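Local atomic coordinates of D-aminoacid aminotransferase-like PLP-dependent enzyme (PDB entry 3CEB), a protein that is a putative 4-amino-4-deoxychorismate lyase of the class IV aminotransferase family, probably using its lysine-bound pyridoxal phosphate as cofactor. Residues F141-Q146 against L179-E184. Numbering follows the deposited sequence.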
loop_
_atom_site.group_PDB
_atom_site.type_symbol
_atom_site.label_atom_id
_atom_site.label_comp_id
_atom_site.label_asym_id
_atom_site.label_seq_id
_atom_site.Cartn_x
_atom_site.Cartn_y
_atom_site.Cartn_z
ATOM N N PHE A 141 0.339 12.331 -8.601
ATOM C CA PHE A 141 0.264 13.010 -9.875
ATOM C C PHE A 141 0.993 14.321 -9.786
ATOM O O PHE A 141 0.824 15.064 -8.845
ATOM C CB PHE A 141 -1.207 13.246 -10.199
ATOM C CG PHE A 141 -2.007 11.968 -10.303
ATOM C CD1 PHE A 141 -2.602 11.411 -9.193
ATOM C CD2 PHE A 141 -2.131 11.300 -11.519
ATOM C CE1 PHE A 141 -3.305 10.197 -9.291
ATOM C CE2 PHE A 141 -2.844 10.107 -11.634
ATOM C CZ PHE A 141 -3.418 9.544 -10.514
ATOM N N ARG A 142 1.827 14.613 -10.763
ATOM C CA ARG A 142 2.644 15.811 -10.667
ATOM C C ARG A 142 1.951 17.012 -11.262
ATOM O O ARG A 142 1.411 16.953 -12.324
ATOM C CB ARG A 142 4.021 15.592 -11.302
ATOM C CG ARG A 142 5.027 16.665 -10.927
ATOM C CD ARG A 142 6.461 16.314 -11.379
ATOM N NE ARG A 142 6.596 16.118 -12.836
ATOM C CZ ARG A 142 6.572 17.096 -13.751
ATOM N NH1 ARG A 142 6.388 18.373 -13.382
ATOM N NH2 ARG A 142 6.713 16.801 -15.047
ATOM N N GLN A 143 1.962 18.102 -10.524
ATOM C CA GLN A 143 1.413 19.353 -11.008
ATOM C C GLN A 143 2.294 20.467 -10.528
ATOM O O GLN A 143 2.547 20.626 -9.335
ATOM C CB GLN A 143 0.007 19.569 -10.497
ATOM C CG GLN A 143 -0.691 20.668 -11.203
ATOM C CD GLN A 143 -2.126 20.746 -10.815
ATOM O OE1 GLN A 143 -2.427 21.050 -9.669
ATOM N NE2 GLN A 143 -3.034 20.453 -11.754
ATOM N N ASN A 144 2.774 21.251 -11.466
ATOM C CA ASN A 144 3.770 22.237 -11.113
ATOM C C ASN A 144 4.974 21.490 -10.577
ATOM O O ASN A 144 5.578 20.628 -11.260
ATOM C CB ASN A 144 3.223 23.162 -10.029
ATOM C CG ASN A 144 2.366 24.273 -10.613
ATOM O OD1 ASN A 144 1.905 24.166 -11.760
ATOM N ND2 ASN A 144 2.176 25.361 -9.850
ATOM N N ASN A 145 5.295 21.790 -9.331
ATOM C CA ASN A 145 6.368 21.081 -8.712
ATOM C C ASN A 145 5.904 20.323 -7.539
ATOM O O ASN A 145 6.691 20.008 -6.716
ATOM C CB ASN A 145 7.447 22.038 -8.298
ATOM C CG ASN A 145 8.436 22.240 -9.388
ATOM O OD1 ASN A 145 8.537 23.330 -9.968
ATOM N ND2 ASN A 145 9.138 21.164 -9.738
ATOM N N GLN A 146 4.615 20.029 -7.495
ATOM C CA GLN A 146 3.999 19.332 -6.375
ATOM C C GLN A 146 3.492 18.000 -6.793
ATOM O O GLN A 146 3.243 17.789 -7.964
ATOM C CB GLN A 146 2.811 20.129 -5.833
ATOM C CG GLN A 146 3.228 21.206 -4.875
ATOM C CD GLN A 146 2.132 22.240 -4.562
ATOM O OE1 GLN A 146 1.211 22.446 -5.352
ATOM N NE2 GLN A 146 2.249 22.905 -3.408
ATOM N N LEU A 179 -7.457 14.153 -15.049
ATOM C CA LEU A 179 -6.127 13.636 -15.382
ATOM C C LEU A 179 -5.470 14.616 -16.347
ATOM O O LEU A 179 -4.267 14.778 -16.364
ATOM C CB LEU A 179 -6.175 12.213 -15.958
ATOM C CG LEU A 179 -6.502 11.125 -14.928
ATOM C CD1 LEU A 179 -6.674 9.725 -15.556
ATOM C CD2 LEU A 179 -5.420 11.132 -13.866
ATOM N N ALA A 180 -6.302 15.330 -17.082
ATOM C CA ALA A 180 -5.845 16.294 -18.067
ATOM C C ALA A 180 -4.844 17.245 -17.428
ATOM O O ALA A 180 -3.820 17.611 -18.042
ATOM C CB ALA A 180 -7.046 17.101 -18.624
ATOM N N GLN A 181 -5.141 17.631 -16.194
ATOM C CA GLN A 181 -4.474 18.679 -15.431
ATOM C C GLN A 181 -3.074 18.309 -15.006
ATOM O O GLN A 181 -2.345 19.137 -14.603
ATOM C CB GLN A 181 -5.200 18.908 -14.118
ATOM C CG GLN A 181 -6.435 19.730 -14.045
ATOM C CD GLN A 181 -6.896 19.867 -12.602
ATOM O OE1 GLN A 181 -6.239 20.463 -11.762
ATOM N NE2 GLN A 181 -8.019 19.304 -12.314
ATOM N N TYR A 182 -2.740 17.043 -15.040
ATOM C CA TYR A 182 -1.471 16.510 -14.475
ATOM C C TYR A 182 -0.382 16.139 -15.525
ATOM O O TYR A 182 -0.675 15.886 -16.683
ATOM C CB TYR A 182 -1.768 15.365 -13.500
ATOM C CG TYR A 182 -2.642 15.842 -12.375
ATOM C CD1 TYR A 182 -2.106 16.559 -11.326
ATOM C CD2 TYR A 182 -4.008 15.621 -12.371
ATOM C CE1 TYR A 182 -2.894 17.041 -10.307
ATOM C CE2 TYR A 182 -4.817 16.102 -11.339
ATOM C CZ TYR A 182 -4.242 16.811 -10.320
ATOM O OH TYR A 182 -4.983 17.290 -9.288
ATOM N N GLU A 183 0.874 16.129 -15.091
ATOM C CA GLU A 183 2.012 16.005 -15.977
ATOM C C GLU A 183 2.730 14.683 -15.939
ATOM O O GLU A 183 3.555 14.401 -16.792
ATOM C CB GLU A 183 3.023 17.066 -15.587
ATOM C CG GLU A 183 2.455 18.480 -15.600
ATOM C CD GLU A 183 3.474 19.505 -15.220
ATOM O OE1 GLU A 183 4.270 19.928 -16.079
ATOM O OE2 GLU A 183 3.478 19.887 -14.044
ATOM N N GLU A 184 2.394 13.858 -14.962
ATOM C CA GLU A 184 3.125 12.635 -14.709
ATOM C C GLU A 184 2.412 11.868 -13.627
ATOM O O GLU A 184 1.825 12.483 -12.752
ATOM C CB GLU A 184 4.531 12.978 -14.230
ATOM C CG GLU A 184 5.431 11.771 -14.047
ATOM C CD GLU A 184 6.830 12.099 -13.525
ATOM O OE1 GLU A 184 7.255 13.259 -13.544
ATOM O OE2 GLU A 184 7.526 11.163 -13.088
#
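Arg-142 lies between the carboxylates of Glu-184, which it meets in a hydrogen-bonded salt bridge, and Glu-183, held by charge alone. Its chain bends at chi3 (59°), and NE-H runs nearly straight to Glu-184 OE1 (3.0 Å) in the guanidinium plane, arriving on the anti side, 26° out of the carboxylate plane. Glu-183 CB lies over one guanidinium face, toward its rim, and its OE2 sits 3.3 Å from Arg-142 NH1, well out of plane. The same OE2 takes a weak hydrogen bond from Asn-144 N. Two backbone hydrogen bonds, Arg-142 N to Glu-184 O and Glu-183 N to Arg-142 O, join the chains. Gln-143 lays its amide within 17° of the Tyr-182 ring plane, and NE2 reaches both Gln-181 OE1 and Gln-181 O (each 3.2 Å), meeting the latter from above its carbonyl plane. Phe-141, the buried residue here, sets CB over the Tyr-182 face in a CH-pi contact (4.0 Å from the ring centroid), and its CE2 touches Leu-179 CD2. Glu-184 OE2 makes a salt bridge with Arg-186, its strongest polar partner. The type II' turn Gln-143 to Gln-146 closes the beta hairpin of strands 138-143 and 146-150; loop 179-184 runs into strand 185-188, antiparallel on the other side of strand 138-143.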